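Local coordinates for protein ribosome biogenesis GTPase A (Thermotoga maritima, PDB 3CNL) that binds GTP, probably hydrolyses it, and is probably required for a late step in the assembly of the 50S ribosomal subunit, at residues T24-R29 against V102-V107; D30-F35 against V56-E61; I50-K55 against R77-H82. All blocks are in the same frame, centred on the assembly; numbering follows the deposited sequence.

Interaction 1. Residues T24-R29 against V102-V107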
loop_
_atom_site.group_PDB
_atom_site.type_symbol
_atom_site.label_atom_id
_atom_site.label_comp_id
_atom_site.label_asym_id
_atom_site.label_seq_id
_atom_site.Cartn_x
_atom_site.Cartn_y
_atom_site.Cartn_z
ATOM N N THR A 24 -7.154 16.139 10.585
ATOM C CA THR A 24 -6.741 14.762 10.816
ATOM C C THR A 24 -6.434 14.072 9.470
ATOM O O THR A 24 -7.105 14.326 8.466
ATOM C CB THR A 24 -7.862 13.999 11.582
ATOM O OG1 THR A 24 -8.179 14.717 12.782
ATOM C CG2 THR A 24 -7.464 12.540 11.933
ATOM N N VAL A 25 -5.426 13.196 9.485
ATOM C CA VAL A 25 -4.939 12.445 8.326
ATOM C C VAL A 25 -4.798 10.963 8.694
ATOM O O VAL A 25 -4.101 10.623 9.663
ATOM C CB VAL A 25 -3.516 12.951 7.884
ATOM C CG1 VAL A 25 -2.907 12.043 6.812
ATOM C CG2 VAL A 25 -3.595 14.373 7.357
ATOM N N VAL A 26 -5.465 10.107 7.913
ATOM C CA VAL A 26 -5.270 8.656 7.969
ATOM C C VAL A 26 -4.380 8.263 6.784
ATOM O O VAL A 26 -4.779 8.348 5.604
ATOM C CB VAL A 26 -6.613 7.892 7.942
ATOM C CG1 VAL A 26 -6.378 6.366 7.939
ATOM C CG2 VAL A 26 -7.493 8.296 9.139
ATOM N N GLU A 27 -3.149 7.898 7.115
ATOM C CA GLU A 27 -2.176 7.467 6.125
ATOM C C GLU A 27 -2.336 5.958 5.906
ATOM O O GLU A 27 -2.033 5.138 6.784
ATOM C CB GLU A 27 -0.779 7.852 6.603
ATOM C CG GLU A 27 0.338 7.638 5.613
ATOM C CD GLU A 27 1.697 7.880 6.251
ATOM O OE1 GLU A 27 2.650 8.160 5.520
ATOM O OE2 GLU A 27 1.825 7.766 7.496
ATOM N N VAL A 28 -2.845 5.608 4.733
ATOM C CA VAL A 28 -3.095 4.215 4.385
ATOM C C VAL A 28 -1.847 3.608 3.707
ATOM O O VAL A 28 -1.526 3.915 2.542
ATOM C CB VAL A 28 -4.378 4.053 3.543
ATOM C CG1 VAL A 28 -4.647 2.552 3.191
ATOM C CG2 VAL A 28 -5.589 4.671 4.262
ATOM N N ARG A 29 -1.163 2.750 4.467
ATOM C CA ARG A 29 0.048 2.073 4.030
ATOM C C ARG A 29 -0.268 0.598 3.862
ATOM O O ARG A 29 -1.266 0.130 4.391
ATOM C CB ARG A 29 1.136 2.225 5.092
ATOM C CG ARG A 29 1.489 3.687 5.476
ATOM C CD ARG A 29 2.807 3.707 6.212
ATOM N NE ARG A 29 3.076 5.015 6.777
ATOM C CZ ARG A 29 4.182 5.355 7.423
ATOM N NH1 ARG A 29 5.169 4.477 7.589
ATOM N NH2 ARG A 29 4.307 6.590 7.893
ATOM N N VAL A 102 -11.405 14.527 8.517
ATOM C CA VAL A 102 -10.383 13.559 8.159
ATOM C C VAL A 102 -10.121 13.505 6.648
ATOM O O VAL A 102 -11.056 13.492 5.849
ATOM C CB VAL A 102 -10.767 12.147 8.718
ATOM C CG1 VAL A 102 -9.706 11.101 8.400
ATOM C CG2 VAL A 102 -11.031 12.206 10.243
ATOM N N LEU A 103 -8.842 13.484 6.279
ATOM C CA LEU A 103 -8.423 13.114 4.924
ATOM C C LEU A 103 -7.783 11.730 4.968
ATOM O O LEU A 103 -6.881 11.455 5.768
ATOM C CB LEU A 103 -7.432 14.129 4.332
ATOM C CG LEU A 103 -6.754 13.779 2.987
ATOM C CD1 LEU A 103 -7.707 13.848 1.792
ATOM C CD2 LEU A 103 -5.519 14.647 2.701
ATOM N N ILE A 104 -8.273 10.854 4.104
ATOM C CA ILE A 104 -7.623 9.575 3.846
ATOM C C ILE A 104 -6.570 9.801 2.750
ATOM O O ILE A 104 -6.907 10.293 1.671
ATOM C CB ILE A 104 -8.667 8.532 3.345
ATOM C CG1 ILE A 104 -9.809 8.351 4.349
ATOM C CG2 ILE A 104 -8.006 7.162 3.011
ATOM C CD1 ILE A 104 -9.369 8.042 5.782
ATOM N N VAL A 105 -5.313 9.426 3.002
ATOM C CA VAL A 105 -4.250 9.630 2.013
ATOM C C VAL A 105 -3.294 8.417 1.891
ATOM O O VAL A 105 -3.154 7.623 2.823
ATOM C CB VAL A 105 -3.424 10.905 2.327
ATOM C CG1 VAL A 105 -2.492 10.671 3.512
ATOM C CG2 VAL A 105 -2.603 11.309 1.123
ATOM N N GLY A 106 -2.620 8.299 0.747
ATOM C CA GLY A 106 -1.642 7.211 0.558
ATOM C C GLY A 106 -1.166 7.080 -0.876
ATOM O O GLY A 106 -1.701 7.731 -1.789
ATOM N N VAL A 107 -0.170 6.225 -1.092
ATOM C CA VAL A 107 0.303 5.997 -2.470
ATOM C C VAL A 107 -0.737 5.119 -3.144
ATOM O O VAL A 107 -1.605 4.606 -2.461
ATOM C CB VAL A 107 1.690 5.347 -2.501
ATOM C CG1 VAL A 107 2.721 6.237 -1.773
ATOM C CG2 VAL A 107 1.636 3.902 -1.902
HETATM O O HOH W 1 0.540 5.197 1.428
#
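Thr24 and Val102 form the first pair of two parallel strands, 24-29 and 102-106, neighbours at the middle of the six-stranded sheet of this circularly permuted G domain; the second strand runs into the P-loop (Walker A), whose first glycine is Gly106. Thr24 CB rests on Val102 CG2 at 3.9 Å, while its carbonyl accepts a hydrogen bond from Leu103 N. Val25 turns to the opposite face, where CG1, anti to the backbone N (chi1 172°), meets Val105 CG1 at 3.6 Å; Leu19 of helix 13-19 touches Val25 and Leu103 there. Val26 returns to the face of Val102 and Ile104. Its N donates to Leu103 O, its O accepts from Val105 N at 2.9 Å, and its side chain lies beside that of Ile104, pointing the same way. Ile104 chi2 of -52° places CD1 3.5 Å from Val26 CB, and Val26 CG2 sits 3.6 Å from Val102 CG1. An alanine in place of Val102 would probably leave a gap beside Thr24 CB and Val26 CG2, since both methyls that reach them would be missing. Glu27 lies on the face of Val25 and Val105; its OE2 is met from above the carboxylate plane by Arg29 NH2 in a salt bridge, and OE1 accepts from the amide of Ala39. Val28 N bonds to Val105 O at 2.8 Å, nearly in line with the C=O. Val28 CG2 touches Ile104 CG2, and Lys112 of helix 112-120 packs on both residues. Across from Val28, a CB on Gly106 would run into Val28 O. That oxygen accepts from Thr110 OG1 and also from a water, 2.7 Å from Val28 O and 2.8 Å from N of Val107, the first loop residue.

Interaction 2. Residues D30-F35 against V56-E61. With GNP (phosphoaminophosphonic acid-guanylate ester), chain B.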
loop_
_atom_site.group_PDB
_atom_site.type_symbol
_atom_site.label_atom_id
_atom_site.label_comp_id
_atom_site.label_asym_id
_atom_site.label_seq_id
_atom_site.Cartn_x
_atom_site.Cartn_y
_atom_site.Cartn_z
ATOM N N ASP A 30 0.575 -0.117 3.127
ATOM C CA ASP A 30 0.497 -1.577 3.016
ATOM C C ASP A 30 1.388 -2.106 4.149
ATOM O O ASP A 30 2.531 -1.686 4.279
ATOM C CB ASP A 30 0.985 -2.029 1.616
ATOM C CG ASP A 30 0.709 -3.508 1.330
ATOM O OD1 ASP A 30 1.041 -4.345 2.179
ATOM O OD2 ASP A 30 0.184 -3.849 0.239
ATOM N N ALA A 31 0.847 -2.990 4.994
ATOM C CA ALA A 31 1.597 -3.596 6.106
ATOM C C ALA A 31 2.775 -4.436 5.640
ATOM O O ALA A 31 3.708 -4.707 6.406
ATOM C CB ALA A 31 0.655 -4.473 6.955
ATOM N N ARG A 32 2.746 -4.877 4.387
ATOM C CA ARG A 32 3.863 -5.699 3.862
ATOM C C ARG A 32 5.104 -4.857 3.541
ATOM O O ARG A 32 6.243 -5.369 3.437
ATOM C CB ARG A 32 3.405 -6.462 2.626
ATOM C CG ARG A 32 2.257 -7.415 2.884
ATOM C CD ARG A 32 1.678 -8.020 1.594
ATOM N NE ARG A 32 1.096 -6.982 0.715
ATOM C CZ ARG A 32 0.741 -7.188 -0.556
ATOM N NH1 ARG A 32 0.907 -8.392 -1.103
ATOM N NH2 ARG A 32 0.217 -6.201 -1.295
ATOM N N ALA A 33 4.888 -3.557 3.381
ATOM C CA ALA A 33 5.983 -2.643 3.053
ATOM C C ALA A 33 5.707 -1.272 3.663
ATOM O O ALA A 33 5.397 -0.345 2.933
ATOM C CB ALA A 33 6.113 -2.514 1.493
ATOM N N PRO A 34 5.764 -1.144 5.005
ATOM C CA PRO A 34 5.423 0.142 5.642
ATOM C C PRO A 34 6.306 1.340 5.359
ATOM O O PRO A 34 5.800 2.463 5.420
ATOM C CB PRO A 34 5.411 -0.191 7.150
ATOM C CG PRO A 34 5.199 -1.665 7.176
ATOM C CD PRO A 34 5.995 -2.190 6.016
ATOM N N PHE A 35 7.599 1.139 5.088
ATOM C CA PHE A 35 8.441 2.270 4.714
ATOM C C PHE A 35 8.178 2.636 3.253
ATOM O O PHE A 35 7.935 3.803 2.926
ATOM C CB PHE A 35 9.938 2.000 4.928
ATOM C CG PHE A 35 10.422 2.174 6.357
ATOM C CD1 PHE A 35 9.742 2.976 7.271
ATOM C CD2 PHE A 35 11.594 1.552 6.768
ATOM C CE1 PHE A 35 10.202 3.118 8.570
ATOM C CE2 PHE A 35 12.078 1.700 8.072
ATOM C CZ PHE A 35 11.391 2.479 8.963
ATOM N N VAL A 56 -3.463 -6.552 6.325
ATOM C CA VAL A 56 -2.755 -7.488 7.239
ATOM C C VAL A 56 -3.090 -8.957 6.937
ATOM O O VAL A 56 -2.340 -9.906 7.301
ATOM C CB VAL A 56 -2.961 -7.155 8.760
ATOM C CG1 VAL A 56 -2.362 -5.787 9.111
ATOM C CG2 VAL A 56 -4.437 -7.272 9.180
ATOM N N ASP A 57 -4.201 -9.141 6.237
ATOM C CA ASP A 57 -4.656 -10.485 5.887
ATOM C C ASP A 57 -3.729 -11.215 4.899
ATOM O O ASP A 57 -3.675 -12.451 4.898
ATOM C CB ASP A 57 -6.096 -10.444 5.382
ATOM C CG ASP A 57 -6.240 -9.635 4.122
ATOM O OD1 ASP A 57 -5.772 -8.494 4.114
ATOM O OD2 ASP A 57 -6.812 -10.141 3.137
ATOM N N ILE A 58 -2.980 -10.453 4.095
ATOM C CA ILE A 58 -2.041 -11.013 3.120
ATOM C C ILE A 58 -0.573 -10.705 3.482
ATOM O O ILE A 58 0.347 -10.971 2.686
ATOM C CB ILE A 58 -2.378 -10.586 1.663
ATOM C CG1 ILE A 58 -2.395 -9.051 1.495
ATOM C CG2 ILE A 58 -3.722 -11.214 1.210
ATOM C CD1 ILE A 58 -2.685 -8.587 0.096
ATOM N N ALA A 59 -0.371 -10.186 4.695
ATOM C CA ALA A 59 0.960 -9.854 5.224
ATOM C C ALA A 59 1.432 -10.923 6.194
ATOM O O ALA A 59 0.621 -11.605 6.810
ATOM C CB ALA A 59 0.922 -8.505 5.948
ATOM N N ASP A 60 2.749 -11.036 6.357
ATOM C CA ASP A 60 3.308 -11.905 7.399
ATOM C C ASP A 60 3.019 -11.352 8.798
ATOM O O ASP A 60 3.546 -10.309 9.182
ATOM C CB ASP A 60 4.808 -12.065 7.223
ATOM C CG ASP A 60 5.406 -12.946 8.283
ATOM O OD1 ASP A 60 6.218 -12.433 9.089
ATOM O OD2 ASP A 60 5.015 -14.139 8.332
ATOM N N GLU A 61 2.209 -12.090 9.563
ATOM C CA GLU A 61 1.712 -11.650 10.869
ATOM C C GLU A 61 2.814 -11.281 11.863
ATOM O O GLU A 61 2.719 -10.271 12.555
ATOM C CB GLU A 61 0.761 -12.694 11.459
ATOM C CG GLU A 61 -0.496 -12.875 10.625
ATOM C CD GLU A 61 -1.645 -13.473 11.404
ATOM O OE1 GLU A 61 -1.535 -14.639 11.802
ATOM O OE2 GLU A 61 -2.673 -12.788 11.616
HETATM P PG GNP B . -5.751 3.858 -5.880
HETATM O O1G GNP B . -5.469 5.134 -5.120
HETATM O O2G GNP B . -4.531 3.353 -6.629
HETATM O O3G GNP B . -6.986 4.078 -6.746
HETATM N N3B GNP B . -6.218 2.592 -5.049
HETATM P PB GNP B . -6.766 2.533 -3.571
HETATM O O1B GNP B . -5.710 2.981 -2.615
HETATM O O2B GNP B . -8.056 3.283 -3.522
HETATM O O3A GNP B . -7.041 1.037 -3.319
HETATM P PA GNP B . -8.342 0.202 -3.529
HETATM O O1A GNP B . -9.232 0.321 -2.362
HETATM O O2A GNP B . -8.951 0.433 -4.849
HETATM O "O5'" GNP B . -7.814 -1.262 -3.479
HETATM C "C5'" GNP B . -6.787 -1.743 -4.359
HETATM C "C4'" GNP B . -6.865 -3.266 -4.387
HETATM O "O4'" GNP B . -6.550 -3.839 -3.085
HETATM C "C3'" GNP B . -8.214 -3.864 -4.744
HETATM O "O3'" GNP B . -7.990 -5.046 -5.499
HETATM C "C2'" GNP B . -8.792 -4.213 -3.381
HETATM O "O2'" GNP B . -9.747 -5.242 -3.496
HETATM C "C1'" GNP B . -7.561 -4.708 -2.632
HETATM N N9 GNP B . -7.606 -4.527 -1.183
HETATM C C8 GNP B . -7.965 -3.374 -0.515
HETATM N N7 GNP B . -7.879 -3.495 0.789
HETATM C C5 GNP B . -7.443 -4.825 0.978
HETATM C C6 GNP B . -7.159 -5.557 2.164
HETATM O O6 GNP B . -7.249 -5.179 3.346
HETATM N N1 GNP B . -6.726 -6.868 1.891
HETATM C C2 GNP B . -6.585 -7.407 0.622
HETATM N N2 GNP B . -6.162 -8.686 0.536
HETATM N N3 GNP B . -6.834 -6.736 -0.489
HETATM C C4 GNP B . -7.264 -5.461 -0.235
HETATM O O HOH W 2 1.414 -11.121 0.287
#
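Two torsions bring Arg32 and Ile58 together: Arg32 bends at chi3 (-63°), and Ile58 chi1 of 58° sets CG1 between its backbone N and carbonyl carbon. With the rest of the isoleucine chain extended, CD1 comes to lie over the centre of one guanidinium face, 3.8 Å from Arg32 CZ. The same methyl is 3.5 Å from N2 of the bound GNP, so it separates the arginine from the guanine amino group. The guanidinium is held by Asp30, gripped side-on: Arg32 NE donates to OD1 and NH2 to OD2, the latter at 2.8 Å. Asp30 OD1 also accepts from Arg32 N through its anti lone pair, an Asx turn that ties the carboxylate to the backbone. Nearer the backbone, Arg32 CG packs on Ala59 CB at 3.5 Å, and Ala31 CB meets Val56 CG1 at 3.9 Å. A water lies within bonding distance of both Arg32 NH1 and Ile58 O. Val56 and Asp57 close the NKxD (G4) motif, which reads guanine: Asp57 OD1 accepts from GNP N1 at 2.9 Å and OD2 from N2 at 3.1 Å. Around the contact, Arg32 NH1 and NH2 also donate to the carbonyls of Val235 and Ala236 at the end of helix 224-236, Thr64 of helix 61-73 touches Val56 and Ala59, and Leu53 of strand 48-54 lies against Ala31.

Interaction 3. Residues I50-K55 against R77-H82. With GNP (phosphoaminophosphonic acid-guanylate ester), chain B.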
loop_
_atom_site.group_PDB
_atom_site.type_symbol
_atom_site.label_atom_id
_atom_site.label_comp_id
_atom_site.label_asym_id
_atom_site.label_seq_id
_atom_site.Cartn_x
_atom_site.Cartn_y
_atom_site.Cartn_z
ATOM N N ILE A 50 -2.777 9.383 11.775
ATOM C CA ILE A 50 -2.890 7.969 12.135
ATOM C C ILE A 50 -2.224 7.138 11.026
ATOM O O ILE A 50 -2.575 7.271 9.852
ATOM C CB ILE A 50 -4.367 7.565 12.267
ATOM C CG1 ILE A 50 -5.101 8.529 13.221
ATOM C CG2 ILE A 50 -4.511 6.090 12.719
ATOM C CD1 ILE A 50 -6.585 8.258 13.327
ATOM N N ILE A 51 -1.256 6.304 11.390
ATOM C CA ILE A 51 -0.661 5.363 10.423
ATOM C C ILE A 51 -1.494 4.092 10.432
ATOM O O ILE A 51 -1.613 3.436 11.462
ATOM C CB ILE A 51 0.808 5.044 10.748
ATOM C CG1 ILE A 51 1.655 6.309 10.623
ATOM C CG2 ILE A 51 1.339 3.871 9.839
ATOM C CD1 ILE A 51 3.050 6.224 11.251
ATOM N N LEU A 52 -2.109 3.783 9.297
ATOM C CA LEU A 52 -2.927 2.607 9.177
ATOM C C LEU A 52 -2.166 1.569 8.346
ATOM O O LEU A 52 -1.794 1.827 7.198
ATOM C CB LEU A 52 -4.266 2.990 8.536
ATOM C CG LEU A 52 -5.415 1.997 8.384
ATOM C CD1 LEU A 52 -6.699 2.759 8.082
ATOM C CD2 LEU A 52 -5.163 1.036 7.263
ATOM N N LEU A 53 -1.904 0.408 8.945
ATOM C CA LEU A 53 -1.180 -0.649 8.240
ATOM C C LEU A 53 -2.208 -1.578 7.652
ATOM O O LEU A 53 -2.752 -2.424 8.356
ATOM C CB LEU A 53 -0.233 -1.393 9.184
ATOM C CG LEU A 53 0.857 -0.525 9.805
ATOM C CD1 LEU A 53 1.782 -1.390 10.648
ATOM C CD2 LEU A 53 1.659 0.308 8.747
ATOM N N ASN A 54 -2.504 -1.400 6.361
ATOM C CA ASN A 54 -3.628 -2.087 5.749
ATOM C C ASN A 54 -3.228 -3.461 5.171
ATOM O O ASN A 54 -2.044 -3.749 5.057
ATOM C CB ASN A 54 -4.204 -1.194 4.650
ATOM C CG ASN A 54 -5.607 -1.538 4.309
ATOM O OD1 ASN A 54 -6.321 -2.065 5.131
ATOM N ND2 ASN A 54 -6.025 -1.231 3.088
ATOM N N LYS A 55 -4.220 -4.266 4.793
ATOM C CA LYS A 55 -4.024 -5.571 4.124
ATOM C C LYS A 55 -3.264 -6.594 4.997
ATOM O O LYS A 55 -2.520 -7.436 4.461
ATOM C CB LYS A 55 -3.332 -5.422 2.744
ATOM C CG LYS A 55 -4.021 -4.452 1.746
ATOM C CD LYS A 55 -3.408 -4.496 0.351
ATOM C CE LYS A 55 -4.071 -3.445 -0.546
ATOM N NZ LYS A 55 -3.562 -3.520 -1.947
ATOM N N ARG A 77 0.994 7.151 16.292
ATOM C CA ARG A 77 -0.349 6.588 16.343
ATOM C C ARG A 77 -0.483 5.608 15.164
ATOM O O ARG A 77 -0.413 6.003 14.003
ATOM C CB ARG A 77 -1.387 7.709 16.293
ATOM C CG ARG A 77 -2.840 7.267 16.402
ATOM C CD ARG A 77 -3.740 8.431 16.833
ATOM N NE ARG A 77 -5.174 8.111 16.728
ATOM C CZ ARG A 77 -6.145 9.017 16.841
ATOM N NH1 ARG A 77 -5.839 10.291 17.053
ATOM N NH2 ARG A 77 -7.423 8.659 16.726
ATOM N N VAL A 78 -0.641 4.327 15.481
ATOM C CA VAL A 78 -0.623 3.273 14.479
ATOM C C VAL A 78 -1.688 2.240 14.776
ATOM O O VAL A 78 -1.844 1.813 15.927
ATOM C CB VAL A 78 0.786 2.595 14.365
ATOM C CG1 VAL A 78 1.254 1.957 15.694
ATOM C CG2 VAL A 78 0.835 1.568 13.226
ATOM N N ILE A 79 -2.423 1.862 13.731
ATOM C CA ILE A 79 -3.393 0.781 13.801
ATOM C C ILE A 79 -3.141 -0.184 12.654
ATOM O O ILE A 79 -2.419 0.148 11.721
ATOM C CB ILE A 79 -4.846 1.294 13.727
ATOM C CG1 ILE A 79 -5.155 1.887 12.347
ATOM C CG2 ILE A 79 -5.122 2.290 14.888
ATOM C CD1 ILE A 79 -6.625 2.098 12.071
ATOM N N THR A 80 -3.731 -1.373 12.719
ATOM C CA THR A 80 -3.632 -2.319 11.612
ATOM C C THR A 80 -5.049 -2.728 11.277
ATOM O O THR A 80 -5.900 -2.743 12.158
ATOM C CB THR A 80 -2.861 -3.580 12.020
ATOM O OG1 THR A 80 -3.525 -4.168 13.138
ATOM C CG2 THR A 80 -1.403 -3.242 12.412
ATOM N N THR A 81 -5.313 -3.032 10.007
ATOM C CA THR A 81 -6.647 -3.445 9.601
ATOM C C THR A 81 -6.585 -4.174 8.278
ATOM O O THR A 81 -5.509 -4.370 7.729
ATOM C CB THR A 81 -7.621 -2.248 9.495
ATOM O OG1 THR A 81 -8.966 -2.742 9.382
ATOM C CG2 THR A 81 -7.294 -1.376 8.280
ATOM N N HIS A 82 -7.746 -4.613 7.796
ATOM C CA HIS A 82 -7.870 -5.248 6.491
ATOM C C HIS A 82 -9.311 -5.144 6.015
ATOM O O HIS A 82 -10.204 -4.828 6.795
ATOM C CB HIS A 82 -7.351 -6.701 6.514
ATOM C CG HIS A 82 -8.245 -7.674 7.232
ATOM N ND1 HIS A 82 -8.125 -7.952 8.576
ATOM C CD2 HIS A 82 -9.246 -8.463 6.777
ATOM C CE1 HIS A 82 -9.028 -8.850 8.924
ATOM N NE2 HIS A 82 -9.723 -9.173 7.850
HETATM P PG GNP B . -5.751 3.858 -5.880
HETATM O O1G GNP B . -5.469 5.134 -5.120
HETATM O O2G GNP B . -4.531 3.353 -6.629
HETATM O O3G GNP B . -6.986 4.078 -6.746
HETATM N N3B GNP B . -6.218 2.592 -5.049
HETATM P PB GNP B . -6.766 2.533 -3.571
HETATM O O1B GNP B . -5.710 2.981 -2.615
HETATM O O2B GNP B . -8.056 3.283 -3.522
HETATM O O3A GNP B . -7.041 1.037 -3.319
HETATM P PA GNP B . -8.342 0.202 -3.529
HETATM O O1A GNP B . -9.232 0.321 -2.362
HETATM O O2A GNP B . -8.951 0.433 -4.849
HETATM O "O5'" GNP B . -7.814 -1.262 -3.479
HETATM C "C5'" GNP B . -6.787 -1.743 -4.359
HETATM C "C4'" GNP B . -6.865 -3.266 -4.387
HETATM O "O4'" GNP B . -6.550 -3.839 -3.085
HETATM C "C3'" GNP B . -8.214 -3.864 -4.744
HETATM O "O3'" GNP B . -7.990 -5.046 -5.499
HETATM C "C2'" GNP B . -8.792 -4.213 -3.381
HETATM O "O2'" GNP B . -9.747 -5.242 -3.496
HETATM C "C1'" GNP B . -7.561 -4.708 -2.632
HETATM N N9 GNP B . -7.606 -4.527 -1.183
HETATM C C8 GNP B . -7.965 -3.374 -0.515
HETATM N N7 GNP B . -7.879 -3.495 0.789
HETATM C C5 GNP B . -7.443 -4.825 0.978
HETATM C C6 GNP B . -7.159 -5.557 2.164
HETATM O O6 GNP B . -7.249 -5.179 3.346
HETATM N N1 GNP B . -6.726 -6.868 1.891
HETATM C C2 GNP B . -6.585 -7.407 0.622
HETATM N N2 GNP B . -6.162 -8.686 0.536
HETATM N N3 GNP B . -6.834 -6.736 -0.489
HETATM C C4 GNP B . -7.264 -5.461 -0.235
#
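Thr81 CG2 is wedged against Leu52 CD2 at 3.4 Å, tighter than ordinary van der Waals contact, and stands equally close to Asn54 OD1. Thr81 chi1 of -167° puts OG1 anti to the backbone N, hydrogen-bonded to Glu85, and leaves CG2 between N and the carbonyl carbon. At the other end Ile50 CD1 lies over one face of the Arg77 guanidinium, offset toward its rim, 3.5 Å from NH2, which donates to Leu94 O. Between these points, strands 50-54 and 78-80, joined by helix 61-73 in a beta-alpha-beta crossover, pair in parallel through Ile51 N to Arg77 O, Ile79 N to Ile51 O and Leu53 N to Ile79 O. The fourth bond, Thr81 N to Leu53 O at 3.1 Å, arrives 36° out of the carbonyl plane as the strands end. Beyond it the chains reach GNP: Lys55 CG lies 3.4 Å from C6 of the guanine, and NZ bonds to the ribose O4' at 3.2 Å and to Asn109 O. His82 CA approaches GNP O6 at 3.2 Å, and Asn54 ND2 donates to Thr110 O. The methylenes of Lys55 thus cover one face of the base, while its probably charged end is tied to sugar and P-loop.

Interactions 1 and 3 run across the sheet from its middle to the edge strand 78-80, and interaction 2 joins the loops that follow two of its strands, at the guanine pocket. Strand 24-30 belongs to interaction 1 and pairs with strand 48-54 of interaction 3, as in Val25 O to Ile50 N and Arg29 O to Asn54 N, both 2.8 Å; the centres of interactions 1 and 3 lie about 10 Å apart. The loops of interaction 2 are linked to strand 48-54 by Ala31 N to Asn54 O at 3.0 Å. Interactions 2 and 3 both touch GNP, and Asp57 OD1 lies 3.4 Å from His82 CB. Interaction 1 instead leads into the phosphate-binding loop: the Val28 side chain is about 6 Å from GNP at nearest approach.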